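Local atomic coordinates of homoserine kinase (Listeria monocytogenes, PDB entry 3HUL), a protein that probably catalyses the ATP-dependent phosphorylation of L-homoserine to O-phospho-L-homoserine, the fourth of five steps from L-aspartate to L-threonine. Residues T10-G15 with P124-P129; G133-G138 with V148-P153. All coordinates share one frame; numbering follows the deposited sequence.

Contact 1 (T10-G15 with P124-P129); sequences TTANLG and PDNVAP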
ATOM      1  N   THR A  10     -11.568 -12.426  17.270  1.00 23.11           N
ATOM      2  CA  THR A  10     -10.631 -12.561  16.151  1.00 22.82           C
ATOM      3  C   THR A  10     -10.845 -13.893  15.480  1.00 23.03           C
ATOM      4  O   THR A  10     -11.199 -14.887  16.130  1.00 23.48           O
ATOM      5  CB  THR A  10      -9.141 -12.543  16.627  1.00 22.44           C
ATOM      6  OG1 THR A  10      -8.995 -13.479  17.695  1.00 22.92           O
ATOM      7  CG2 THR A  10      -8.712 -11.166  17.114  1.00 21.54           C
ATOM      8  N   THR A  11     -10.626 -13.926  14.171  1.00 23.75           N
ATOM      9  CA  THR A  11     -10.639 -15.180  13.430  1.00 23.34           C
ATOM     10  C   THR A  11      -9.248 -15.391  12.888  1.00 24.40           C
ATOM     11  O   THR A  11      -8.705 -14.525  12.200  1.00 24.05           O
ATOM     12  CB  THR A  11     -11.675 -15.202  12.276  1.00 22.47           C
ATOM     13  OG1 THR A  11     -11.587 -16.458  11.601  1.00 22.05           O
ATOM     14  CG2 THR A  11     -11.447 -14.086  11.253  1.00 22.40           C
ATOM     15  N   ALA A  12      -8.671 -16.536  13.223  1.00 25.65           N
ATOM     16  CA  ALA A  12      -7.286 -16.809  12.917  1.00 27.00           C
ATOM     17  C   ALA A  12      -7.201 -17.892  11.845  1.00 27.52           C
ATOM     18  O   ALA A  12      -8.221 -18.449  11.449  1.00 26.38           O
ATOM     19  CB  ALA A  12      -6.558 -17.234  14.183  1.00 27.00           C
ATOM     20  N   ASN A  13      -5.986 -18.167  11.374  1.00 29.15           N
ATOM     21  CA  ASN A  13      -5.755 -19.258  10.440  1.00 31.40           C
ATOM     22  C   ASN A  13      -6.507 -18.943   9.145  1.00 31.44           C
ATOM     23  O   ASN A  13      -7.129 -19.822   8.544  1.00 31.52           O
ATOM     24  CB  ASN A  13      -6.196 -20.603  11.080  1.00 31.76           C
ATOM     25  CG  ASN A  13      -5.838 -21.826  10.227  1.00 36.50           C
ATOM     26  OD1 ASN A  13      -6.519 -22.864  10.278  1.00 40.32           O
ATOM     27  ND2 ASN A  13      -4.776 -21.711   9.440  1.00 39.44           N
ATOM     28  N   LEU A  14      -6.460 -17.668   8.754  1.00 31.69           N
ATOM     29  CA  LEU A  14      -7.081 -17.177   7.527  1.00 32.58           C
ATOM     30  C   LEU A  14      -6.444 -17.844   6.320  1.00 32.62           C
ATOM     31  O   LEU A  14      -5.262 -17.633   6.040  1.00 33.16           O
ATOM     32  CB  LEU A  14      -6.918 -15.658   7.390  1.00 33.12           C
ATOM     33  CG  LEU A  14      -8.011 -14.640   7.757  1.00 35.27           C
ATOM     34  CD1 LEU A  14      -7.708 -13.329   7.009  1.00 37.12           C
ATOM     35  CD2 LEU A  14      -9.425 -15.110   7.407  1.00 34.28           C
ATOM     36  N   GLY A  15      -7.228 -18.661   5.619  1.00 31.71           N
ATOM     37  CA  GLY A  15      -6.716 -19.477   4.533  1.00 30.90           C
ATOM     38  C   GLY A  15      -5.569 -20.383   4.962  1.00 30.41           C
ATOM     39  O   GLY A  15      -5.585 -20.935   6.068  1.00 29.41           O
ATOM     40  N   PRO A 124       0.441 -16.602  17.310  1.00 29.62           N
ATOM     41  CA  PRO A 124       0.203 -15.179  17.382  1.00 28.99           C
ATOM     42  C   PRO A 124      -1.086 -14.693  16.703  1.00 28.42           C
ATOM     43  O   PRO A 124      -1.420 -13.522  16.843  1.00 28.98           O
ATOM     44  CB  PRO A 124       1.431 -14.604  16.668  1.00 28.92           C
ATOM     45  CG  PRO A 124       1.872 -15.667  15.706  1.00 28.41           C
ATOM     46  CD  PRO A 124       1.191 -16.961  16.088  1.00 29.35           C
ATOM     47  N   ASP A 125      -1.813 -15.571  16.011  1.00 27.58           N
ATOM     48  CA  ASP A 125      -2.788 -15.110  15.012  1.00 26.82           C
ATOM     49  C   ASP A 125      -4.200 -14.775  15.503  1.00 26.71           C
ATOM     50  O   ASP A 125      -4.980 -14.172  14.759  1.00 27.02           O
ATOM     51  CB  ASP A 125      -2.770 -15.969  13.735  1.00 26.92           C
ATOM     52  CG  ASP A 125      -2.949 -17.476  14.000  1.00 27.93           C
ATOM     53  OD1 ASP A 125      -2.468 -18.008  15.028  1.00 27.31           O
ATOM     54  OD2 ASP A 125      -3.561 -18.142  13.136  1.00 30.67           O
ATOM     55  N   ASN A 126      -4.534 -15.149  16.741  1.00 25.69           N
ATOM     56  CA  ASN A 126      -5.655 -14.502  17.423  1.00 25.37           C
ATOM     57  C   ASN A 126      -5.191 -13.265  18.173  1.00 25.03           C
ATOM     58  O   ASN A 126      -5.783 -12.198  17.994  1.00 24.64           O
ATOM     59  CB  ASN A 126      -6.405 -15.433  18.374  1.00 24.85           C
ATOM     60  CG  ASN A 126      -7.110 -16.563  17.648  1.00 27.10           C
ATOM     61  OD1 ASN A 126      -6.587 -17.674  17.603  1.00 28.77           O
ATOM     62  ND2 ASN A 126      -8.298 -16.287  17.067  1.00 23.91           N
ATOM     63  N   VAL A 127      -4.138 -13.415  18.994  1.00 24.75           N
ATOM     64  CA  VAL A 127      -3.726 -12.374  19.942  1.00 24.35           C
ATOM     65  C   VAL A 127      -3.163 -11.084  19.334  1.00 23.93           C
ATOM     66  O   VAL A 127      -3.395 -10.001  19.862  1.00 24.07           O
ATOM     67  CB  VAL A 127      -2.773 -12.915  21.082  1.00 25.11           C
ATOM     68  CG1 VAL A 127      -3.503 -13.950  21.965  1.00 25.38           C
ATOM     69  CG2 VAL A 127      -1.451 -13.465  20.536  1.00 21.80           C
ATOM     70  N   ALA A 128      -2.432 -11.179  18.231  1.00 23.18           N
ATOM     71  CA  ALA A 128      -1.891  -9.969  17.631  1.00 22.15           C
ATOM     72  C   ALA A 128      -3.044  -9.059  17.119  1.00 21.99           C
ATOM     73  O   ALA A 128      -3.106  -7.892  17.491  1.00 21.77           O
ATOM     74  CB  ALA A 128      -0.869 -10.307  16.513  1.00 22.50           C
ATOM     75  N   PRO A 129      -3.980  -9.600  16.308  1.00 21.16           N
ATOM     76  CA  PRO A 129      -5.120  -8.735  15.941  1.00 21.30           C
ATOM     77  C   PRO A 129      -6.005  -8.323  17.148  1.00 22.26           C
ATOM     78  O   PRO A 129      -6.600  -7.246  17.113  1.00 23.41           O
ATOM     79  CB  PRO A 129      -5.908  -9.566  14.903  1.00 20.83           C
ATOM     80  CG  PRO A 129      -5.364 -10.923  14.947  1.00 20.09           C
ATOM     81  CD  PRO A 129      -4.017 -10.908  15.622  1.00 20.76           C
TER
HETATM   82  O   HOH W   1      -9.918 -18.113  15.373  1.00 21.41           O

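Contact 2 (G133-G138 with V148-P153); sequences GNWVVG and VRHLFP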
ATOM      1  N   GLY A 133      -5.661  -4.736  16.322  1.00 22.59           N
ATOM      2  CA  GLY A 133      -6.840  -4.424  15.552  1.00 21.97           C
ATOM      3  C   GLY A 133      -6.607  -4.805  14.097  1.00 21.25           C
ATOM      4  O   GLY A 133      -5.480  -5.022  13.659  1.00 20.14           O
ATOM      5  N   ASN A 134      -7.706  -4.883  13.367  1.00 20.79           N
ATOM      6  CA  ASN A 134      -7.688  -5.125  11.946  1.00 21.29           C
ATOM      7  C   ASN A 134      -7.062  -6.469  11.556  1.00 20.57           C
ATOM      8  O   ASN A 134      -7.296  -7.481  12.210  1.00 21.30           O
ATOM      9  CB  ASN A 134      -7.026  -3.933  11.230  1.00 21.17           C
ATOM     10  CG  ASN A 134      -7.801  -3.510  10.028  1.00 22.76           C
ATOM     11  OD1 ASN A 134      -8.143  -4.341   9.181  1.00 24.09           O
ATOM     12  ND2 ASN A 134      -8.113  -2.223   9.947  1.00 23.18           N
ATOM     13  N   TRP A 135      -6.251  -6.463  10.506  1.00 20.07           N
ATOM     14  CA  TRP A 135      -5.701  -7.696   9.920  1.00 18.88           C
ATOM     15  C   TRP A 135      -4.206  -7.724  10.220  1.00 19.07           C
ATOM     16  O   TRP A 135      -3.489  -6.744   9.935  1.00 19.62           O
ATOM     17  CB  TRP A 135      -6.023  -7.767   8.416  1.00 18.32           C
ATOM     18  CG  TRP A 135      -5.277  -8.818   7.643  1.00 17.92           C
ATOM     19  CD1 TRP A 135      -5.024 -10.104   8.026  1.00 18.61           C
ATOM     20  CD2 TRP A 135      -4.685  -8.662   6.350  1.00 16.17           C
ATOM     21  NE1 TRP A 135      -4.306 -10.754   7.057  1.00 17.98           N
ATOM     22  CE2 TRP A 135      -4.079  -9.892   6.017  1.00 17.35           C
ATOM     23  CE3 TRP A 135      -4.641  -7.611   5.424  1.00 18.52           C
ATOM     24  CZ2 TRP A 135      -3.425 -10.109   4.789  1.00 17.16           C
ATOM     25  CZ3 TRP A 135      -3.966  -7.808   4.214  1.00 17.85           C
ATOM     26  CH2 TRP A 135      -3.357  -9.054   3.914  1.00 17.54           C
ATOM     27  N   VAL A 136      -3.758  -8.808  10.857  1.00 17.76           N
ATOM     28  CA  VAL A 136      -2.334  -8.973  11.182  1.00 18.90           C
ATOM     29  C   VAL A 136      -1.765 -10.203  10.507  1.00 18.24           C
ATOM     30  O   VAL A 136      -2.362 -11.280  10.581  1.00 17.99           O
ATOM     31  CB  VAL A 136      -2.066  -9.056  12.703  1.00 19.07           C
ATOM     32  CG1 VAL A 136      -0.490  -9.043  13.006  1.00 19.14           C
ATOM     33  CG2 VAL A 136      -2.735  -7.902  13.387  1.00 20.75           C
ATOM     34  N   VAL A 137      -0.647 -10.016   9.807  1.00 18.36           N
ATOM     35  CA  VAL A 137       0.146 -11.127   9.293  1.00 18.20           C
ATOM     36  C   VAL A 137       1.327 -11.293  10.244  1.00 19.73           C
ATOM     37  O   VAL A 137       2.096 -10.348  10.476  1.00 19.52           O
ATOM     38  CB  VAL A 137       0.654 -10.867   7.853  1.00 17.51           C
ATOM     39  CG1 VAL A 137       1.609 -11.993   7.369  1.00 14.21           C
ATOM     40  CG2 VAL A 137      -0.491 -10.666   6.903  1.00 17.92           C
ATOM     41  N   GLY A 138       1.482 -12.497  10.781  1.00 20.80           N
ATOM     42  CA  GLY A 138       2.411 -12.728  11.874  1.00 21.66           C
ATOM     43  C   GLY A 138       3.270 -13.947  11.700  1.00 23.44           C
ATOM     44  O   GLY A 138       2.972 -14.849  10.904  1.00 23.01           O
ATOM     45  N   VAL A 148       2.969  -7.720  10.795  1.00 24.03           N
ATOM     46  CA  VAL A 148       2.631  -6.518  10.056  1.00 23.05           C
ATOM     47  C   VAL A 148       1.129  -6.374  10.141  1.00 22.75           C
ATOM     48  O   VAL A 148       0.402  -7.345   9.890  1.00 21.93           O
ATOM     49  CB  VAL A 148       3.058  -6.596   8.554  1.00 23.06           C
ATOM     50  CG1 VAL A 148       2.766  -5.274   7.857  1.00 20.70           C
ATOM     51  CG2 VAL A 148       4.544  -6.915   8.410  1.00 21.08           C
ATOM     52  N   ARG A 149       0.678  -5.179  10.501  1.00 22.35           N
ATOM     53  CA  ARG A 149      -0.745  -4.844  10.462  1.00 23.70           C
ATOM     54  C   ARG A 149      -1.107  -4.142   9.153  1.00 23.62           C
ATOM     55  O   ARG A 149      -0.491  -3.166   8.780  1.00 23.55           O
ATOM     56  CB  ARG A 149      -1.148  -3.968  11.658  1.00 23.53           C
ATOM     57  CG  ARG A 149      -2.595  -3.405  11.598  1.00 25.02           C
ATOM     58  CD  ARG A 149      -2.772  -2.426  12.785  1.00 28.68           C
ATOM     59  NE  ARG A 149      -4.147  -2.018  13.064  1.00 33.24           N
ATOM     60  CZ  ARG A 149      -4.771  -0.975  12.511  1.00 36.61           C
ATOM     61  NH1 ARG A 149      -4.156  -0.227  11.597  1.00 36.76           N
ATOM     62  NH2 ARG A 149      -6.023  -0.683  12.861  1.00 34.88           N
ATOM     63  N   HIS A 150      -2.129  -4.656   8.483  1.00 24.05           N
ATOM     64  CA  HIS A 150      -2.643  -4.077   7.270  1.00 24.91           C
ATOM     65  C   HIS A 150      -4.144  -3.801   7.465  1.00 26.62           C
ATOM     66  O   HIS A 150      -4.762  -4.301   8.424  1.00 27.58           O
ATOM     67  CB  HIS A 150      -2.420  -5.041   6.088  1.00 23.77           C
ATOM     68  CG  HIS A 150      -1.075  -4.909   5.442  1.00 22.18           C
ATOM     69  ND1 HIS A 150      -0.721  -3.816   4.675  1.00 20.93           N
ATOM     70  CD2 HIS A 150       0.003  -5.731   5.446  1.00 22.14           C
ATOM     71  CE1 HIS A 150       0.514  -3.980   4.224  1.00 19.79           C
ATOM     72  NE2 HIS A 150       0.981  -5.128   4.682  1.00 18.66           N
ATOM     73  N   LEU A 151      -4.711  -2.975   6.592  1.00 27.18           N
ATOM     74  CA  LEU A 151      -6.152  -2.765   6.545  1.00 28.59           C
ATOM     75  C   LEU A 151      -6.788  -3.822   5.709  1.00 28.54           C
ATOM     76  O   LEU A 151      -6.432  -3.975   4.545  1.00 28.13           O
ATOM     77  CB  LEU A 151      -6.470  -1.514   5.778  1.00 29.11           C
ATOM     78  CG  LEU A 151      -6.376  -0.174   6.430  1.00 32.92           C
ATOM     79  CD1 LEU A 151      -4.892   0.258   6.521  1.00 35.49           C
ATOM     80  CD2 LEU A 151      -7.237   0.687   5.480  1.00 37.64           C
ATOM     81  N   PHE A 152      -7.759  -4.521   6.274  1.00 29.03           N
ATOM     82  CA  PHE A 152      -8.543  -5.462   5.506  1.00 29.78           C
ATOM     83  C   PHE A 152      -9.563  -4.607   4.756  1.00 31.60           C
ATOM     84  O   PHE A 152     -10.056  -3.636   5.316  1.00 32.14           O
ATOM     85  CB  PHE A 152      -9.227  -6.460   6.436  1.00 28.74           C
ATOM     86  CG  PHE A 152      -9.451  -7.803   5.821  1.00 28.21           C
ATOM     87  CD1 PHE A 152      -8.374  -8.649   5.550  1.00 25.42           C
ATOM     88  CD2 PHE A 152     -10.741  -8.223   5.492  1.00 25.06           C
ATOM     89  CE1 PHE A 152      -8.572  -9.907   4.987  1.00 25.14           C
ATOM     90  CE2 PHE A 152     -10.957  -9.475   4.916  1.00 26.73           C
ATOM     91  CZ  PHE A 152      -9.856 -10.326   4.657  1.00 27.13           C
ATOM     92  N   PRO A 153      -9.820  -4.922   3.469  1.00 33.11           N
ATOM     93  CA  PRO A 153     -10.770  -4.211   2.598  1.00 34.15           C
ATOM     94  C   PRO A 153     -12.187  -4.115   3.136  1.00 34.99           C
ATOM     95  O   PRO A 153     -13.081  -3.641   2.404  1.00 36.63           O
ATOM     96  CB  PRO A 153     -10.787  -5.079   1.339  1.00 34.47           C
ATOM     97  CG  PRO A 153      -9.372  -5.570   1.262  1.00 34.75           C
ATOM     98  CD  PRO A 153      -9.015  -5.889   2.699  1.00 32.93           C
TER

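Contact 1 (T10-G15 with P124-P129)
Part of the first conserved GHMP kinase motif, where strand 3-12 runs out into a loop, here meets the Pro-Asp-Asn turn that leads into helix 127-132, beside the predicted ATP loop. Asn126 makes the main polar link. Its CG lies anti to its own carbonyl carbon, which carries the amide over to the strand. There ND2 donates to Thr10 OG1 at 3.0 Å with an N-H...O angle of 162°, and the hydroxyl oxygen sits only 3° out of the amide plane. The same ND2 also donates to a water, 3.0 Å away, and that water accepts a second bond from Ala12 N at 2.9 Å. The other end of the amide, OD1, rests against the methyl of Ala12 (OD1 to CB 3.4 Å). The side chains of Thr10 and Pro129 cross at about a right angle, with Thr10 CG2 3.9 Å from Pro129 CB. Asp125 takes the crowded position between its backbone N and carbonyl carbon (chi1 54°). This brings OD2 to 3.3 Å from Ala12 CB and lets it receive a weak, bent bond from Asn13 N at 3.0 Å, while OD1 is hydrogen-bonded to ND1 of His123. Ser90 of the predicted ATP site packs on both Thr10 and Asn126, and a sulfate ion, probably from the crystallisation liquor, lies about 5 Å from the Asn126 side chain. The pattern fits this orientation of the amide, N toward hydroxyl and water and O against the Ala12 methyl, while for the buried Asp125 carboxylate His123 would probably favour the charged form and nearby Asp19 oppose it.

Contact 2 (G133-G138 with V148-P153)
A beta hairpin of strands 135-141 and 144-150 holds this contact, together with the chain ends that lead into and out of it. The strands run antiparallel: Trp135 with His150 and Val137 with Val148 form hydrogen-bonded pairs, with the non-hydrogen-bonded pair Val136 and Arg149 between them. The bonds around Val137 and Val148 are short in both directions (Val148 N to Val137 O 2.8 Å). In the Trp135 and His150 pair, His150 N reaches Trp135 O at 2.9 Å but the return bond from Trp135 N to His150 O is weak, at 3.4 Å. Where the pairing ends, Asn134, just before strand 135-141, bridges to the chain beyond 144-150. Its OD1 accepts from Phe152 N at 2.9 Å, almost straight (172°), the donor lying above the carbonyl plane. Arg149, extended from CG to NE, lays one guanidinium face over Asn134 CB, the amide and guanidinium planes 88° apart. NE is hydrogen-bonded to Leu132 O and more weakly to Gly133 O, and NH2 binds Gly283 O. On the face opposite Arg149, Trp135 and His150 are joined by Phe152 from the following loop in an aromatic cluster; Ile195 and Ile198 of helix 181-198 pack on Trp135, and Ile198 also on Phe152. His150 lies side by side with Trp135, its CB 3.5 Å from Trp135 CE3 and the rings oblique; NE2 is bonded to Ala196 O of a second subunit, so the hairpin reaches the subunit interface. Phe152 makes a T-shaped stack on Trp135 (79°), its edge atom CD1 over the indole face, 3.7 Å from Trp135 CG.

How the contacts relate
From the N terminus, strand 3-12 delivers residues 10-15, and contact 1 closes only when the chain returns at 124-129, after the predicted ATP loop and helices 88-103 and 110-121. Contact 2 opens a few residues later and closes a short hairpin loop, so the two contacts stand in series. Helix 127-132 joins them directly: Pro129 and Ala128 rest on the methyls of Val136, with Pro129 CA 3.6 Å from Val136 CG2. Leu14 of contact 1 also touches Phe152 of contact 2. Strand 21-25, paired with both 3-12 and 135-141, lies between them, so that contact 1 ties the helix start to the sheet and contact 2 extends that sheet.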